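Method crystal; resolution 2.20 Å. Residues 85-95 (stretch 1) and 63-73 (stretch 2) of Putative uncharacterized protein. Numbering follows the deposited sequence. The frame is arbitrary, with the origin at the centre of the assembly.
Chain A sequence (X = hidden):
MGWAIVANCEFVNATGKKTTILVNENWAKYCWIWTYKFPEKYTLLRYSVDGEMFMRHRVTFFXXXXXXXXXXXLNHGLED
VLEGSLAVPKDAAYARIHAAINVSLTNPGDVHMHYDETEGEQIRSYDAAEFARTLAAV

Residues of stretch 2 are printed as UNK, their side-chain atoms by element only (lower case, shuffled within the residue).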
# COMPACT_ATOMS: atom_id res chain seq x y z
N SER A 85 7.56 10.77 2.80
CA SER A 85 7.44 10.62 1.38
C SER A 85 8.42 9.59 0.88
O SER A 85 9.38 9.25 1.57
CB SER A 85 7.59 11.96 0.65
OG SER A 85 8.87 12.49 0.86
N LEU A 86 8.13 9.10 -0.32
CA LEU A 86 8.82 8.00 -0.96
C LEU A 86 9.01 8.32 -2.44
O LEU A 86 8.06 8.76 -3.10
CB LEU A 86 7.94 6.76 -0.92
CG LEU A 86 8.22 5.56 -0.04
CD1 LEU A 86 7.43 4.44 -0.67
CD2 LEU A 86 9.73 5.22 -0.01
N ALA A 87 10.19 8.02 -2.96
CA ALA A 87 10.42 8.15 -4.38
C ALA A 87 9.71 7.01 -5.11
O ALA A 87 9.71 5.89 -4.65
CB ALA A 87 11.92 8.15 -4.69
N VAL A 88 9.07 7.33 -6.23
CA VAL A 88 8.44 6.33 -7.09
C VAL A 88 9.44 5.98 -8.21
O VAL A 88 9.94 6.88 -8.90
CB VAL A 88 7.09 6.86 -7.67
CG1 VAL A 88 6.43 5.83 -8.55
CG2 VAL A 88 6.13 7.29 -6.53
N PRO A 89 9.77 4.69 -8.39
CA PRO A 89 10.71 4.26 -9.43
C PRO A 89 10.27 4.70 -10.84
O PRO A 89 9.06 4.76 -11.11
CB PRO A 89 10.67 2.73 -9.34
CG PRO A 89 10.22 2.42 -7.97
CD PRO A 89 9.32 3.55 -7.55
N LYS A 90 11.24 5.01 -11.70
CA LYS A 90 11.01 5.33 -13.12
C LYS A 90 10.03 4.39 -13.83
O LYS A 90 9.15 4.83 -14.58
CB LYS A 90 12.37 5.32 -13.88
CG LYS A 90 12.91 6.71 -14.23
CD LYS A 90 14.30 6.68 -14.95
CE LYS A 90 14.79 8.11 -15.24
NZ LYS A 90 16.29 8.28 -15.39
N ASP A 91 10.21 3.09 -13.60
CA ASP A 91 9.43 2.03 -14.27
C ASP A 91 8.22 1.53 -13.48
O ASP A 91 7.65 0.47 -13.80
CB ASP A 91 10.33 0.84 -14.63
CG ASP A 91 11.24 0.44 -13.49
OD1 ASP A 91 11.44 1.24 -12.56
OD2 ASP A 91 11.78 -0.69 -13.53
N ALA A 92 7.82 2.26 -12.45
CA ALA A 92 6.66 1.89 -11.66
C ALA A 92 5.39 2.17 -12.46
O ALA A 92 5.19 3.27 -12.96
CB ALA A 92 6.64 2.62 -10.33
N ALA A 93 4.55 1.14 -12.57
CA ALA A 93 3.22 1.24 -13.18
C ALA A 93 2.10 0.91 -12.18
O ALA A 93 0.92 1.15 -12.47
CB ALA A 93 3.14 0.32 -14.39
N TYR A 94 2.48 0.38 -11.02
CA TYR A 94 1.55 -0.04 -9.96
C TYR A 94 2.15 0.17 -8.60
O TYR A 94 3.36 -0.01 -8.41
CB TYR A 94 1.25 -1.56 -10.00
CG TYR A 94 0.64 -2.09 -11.25
CD1 TYR A 94 -0.74 -2.24 -11.36
CD2 TYR A 94 1.43 -2.49 -12.31
CE1 TYR A 94 -1.31 -2.77 -12.51
CE2 TYR A 94 0.88 -3.01 -13.47
CZ TYR A 94 -0.49 -3.15 -13.56
OH TYR A 94 -1.03 -3.67 -14.72
N ALA A 95 1.29 0.49 -7.63
CA ALA A 95 1.68 0.53 -6.24
C ALA A 95 0.79 -0.43 -5.45
O ALA A 95 -0.35 -0.67 -5.82
CB ALA A 95 1.58 1.95 -5.67
N UNK A 63 6.44 -3.05 -12.16
CA UNK A 63 6.51 -2.48 -13.51
C UNK A 63 5.26 -2.76 -14.35
O UNK A 63 4.28 -3.33 -13.85
c UNK A 63 7.82 -2.86 -14.22
c UNK A 63 7.89 -4.34 -14.59
n UNK A 63 9.11 -4.82 -14.79
o UNK A 63 6.88 -5.04 -14.70
N UNK A 64 5.28 -2.37 -15.63
CA UNK A 64 4.10 -2.45 -16.48
C UNK A 64 3.67 -3.89 -16.78
O UNK A 64 2.52 -4.14 -17.15
c UNK A 64 4.32 -1.67 -17.79
N UNK A 65 4.60 -4.83 -16.63
CA UNK A 65 4.27 -6.25 -16.77
C UNK A 65 3.86 -6.87 -15.42
O UNK A 65 3.59 -8.07 -15.33
c UNK A 65 5.42 -7.04 -17.43
o UNK A 65 6.62 -6.86 -16.68
c UNK A 65 5.66 -6.55 -18.85
N UNK A 66 3.81 -6.04 -14.38
CA UNK A 66 3.35 -6.48 -13.07
C UNK A 66 4.43 -7.07 -12.20
O UNK A 66 4.13 -7.62 -11.15
N UNK A 67 5.68 -6.94 -12.63
CA UNK A 67 6.81 -7.52 -11.93
C UNK A 67 7.38 -6.59 -10.84
O UNK A 67 7.44 -5.38 -11.00
n UNK A 67 9.27 -10.95 -17.97
n UNK A 67 8.65 -10.09 -15.91
n UNK A 67 10.83 -10.76 -16.30
c UNK A 67 9.58 -10.60 -16.72
c UNK A 67 7.60 -9.10 -13.85
c UNK A 67 7.92 -7.92 -12.91
c UNK A 67 8.88 -9.66 -14.53
N UNK A 68 7.81 -7.20 -9.74
CA UNK A 68 8.43 -6.50 -8.62
C UNK A 68 9.61 -5.61 -9.04
O UNK A 68 10.52 -6.05 -9.76
c UNK A 68 11.09 -6.91 -6.46
c UNK A 68 9.71 -5.93 -4.26
c UNK A 68 11.80 -6.37 -5.38
c UNK A 68 8.92 -7.52 -7.60
o UNK A 68 11.75 -5.37 -3.20
c UNK A 68 9.03 -6.45 -5.33
c UNK A 68 9.69 -6.95 -6.44
c UNK A 68 11.10 -5.89 -4.28
N UNK A 69 9.60 -4.35 -8.58
CA UNK A 69 10.75 -3.46 -8.76
C UNK A 69 11.46 -3.28 -7.43
O UNK A 69 12.68 -3.45 -7.32
c UNK A 69 10.36 -2.04 -9.24
c UNK A 69 8.83 -0.81 -10.86
c UNK A 69 9.59 -2.09 -10.55
c UNK A 69 11.61 -1.17 -9.36
N UNK A 70 10.69 -2.90 -6.42
CA UNK A 70 11.24 -2.55 -5.12
C UNK A 70 10.13 -2.35 -4.09
O UNK A 70 8.97 -2.16 -4.45
c UNK A 70 12.12 -1.29 -5.22
c UNK A 70 11.28 -0.02 -5.33
o UNK A 70 12.98 -1.20 -4.08
N UNK A 71 10.50 -2.40 -2.81
CA UNK A 71 9.58 -2.10 -1.72
C UNK A 71 10.27 -1.29 -0.63
O UNK A 71 11.51 -1.24 -0.56
c UNK A 71 11.60 -5.55 0.16
n UNK A 71 11.12 -5.12 1.32
c UNK A 71 8.99 -3.39 -1.12
n UNK A 71 10.91 -5.00 -0.82
c UNK A 71 10.08 -4.26 1.07
c UNK A 71 9.94 -4.17 -0.28
N UNK A 72 9.46 -0.64 0.20
CA UNK A 72 9.92 0.04 1.40
C UNK A 72 8.98 -0.40 2.53
O UNK A 72 7.80 -0.68 2.29
c UNK A 72 10.52 2.29 2.45
c UNK A 72 9.88 1.60 1.25
o UNK A 72 10.60 2.01 0.08
N UNK A 73 9.50 -0.49 3.75
CA UNK A 73 8.63 -0.63 4.93
C UNK A 73 8.45 0.70 5.58
O UNK A 73 9.40 1.47 5.73
c UNK A 73 9.32 -2.99 5.50
n UNK A 73 10.45 -3.76 5.71
n UNK A 73 9.06 -4.98 4.62
c UNK A 73 9.22 -1.58 5.97
c UNK A 73 8.46 -3.76 4.81
c UNK A 73 10.26 -4.95 5.17
O HOH W 1 0.27 -2.55 -17.09
O HOH W 2 7.20 -0.42 -16.58

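Position 63 carries two carbons, the second bearing one oxygen and one nitrogen. Its CA lies 3.2 Å from Asp91 O in a CA-H...O contact. The side-chain oxygen accepts from the backbone N of positions 65 and 67, at 3.0 and 3.1 Å, so the planar amide fits the turn it opens: Asn63.

Position 64 has a single carbon, and that CB points away overall yet sits 4.1 Å from Ala93 CB: Ala64.

Position 65 shows one carbon carrying an oxygen and a carbon, with nothing of stretch 1 in reach. The oxygen on the fork excludes valine, and it donates to Asn63 OD1 over 2.7 Å: Thr65.

Position 66 has no side-chain atoms, and its CA is 4.3 Å from Tyr94 CE2. With phi/psi of 87/10, a CB would be jammed against the carbonyl O of Thr65, so the backbone alone calls for Gly66.

Position 67 has three carbons, a nitrogen, then a carbon with two more nitrogens, a guanidinium. It points away from stretch 1, while its backbone O accepts from Asn63 N at 2.8 Å: Arg67.

Position 68 is one carbon followed by a six-carbon ring bearing an oxygen, out of reach of stretch 1: Tyr68.

Position 69 has four carbons, forked at the first, with one arm two carbons long. The short arm lies 4.0 Å from Pro89 CB, and the end of the long arm 4.1 Å from Ala92 CB: Ile69.

Position 70 is again one carbon carrying an oxygen and a carbon. The carbon arm lies 3.7 Å from Pro89 CG, identifying Thr70 with its methyl against the proline ring.

Position 71 bears a five-membered ring of three carbons and two nitrogens, directed away: His71. Its ND1 is hydrogen-bonded to Tyr68 OH at 2.6 Å.

Position 72 repeats the oxygen-and-carbon fork. Its oxygen lies 3.3 Å from Leu86 CD2, a contact without a hydrogen bond: Thr72.

Position 73 has another five-membered ring with two nitrogens, out of reach: His73.

The contact works without one direct hydrogen bond between the stretches. Ile69 is the largest contributor of covered surface, packing against Pro89 and Ala92, while the Asn63 turn presents backbone to Ala93 and to the edge of the Tyr94 ring. Water supplies the polar links: one donates to Ala64 O (2.8 Å) and hydrogen-bonds Tyr94 OH (2.9 Å); another accepts from Ala64 N (2.9 Å) and donates to Asp91 O (3.0 Å). The rule is a self-braced turn beside a small apolar patch.

Stretch 2, residues 63-73: NATGRYITHTH
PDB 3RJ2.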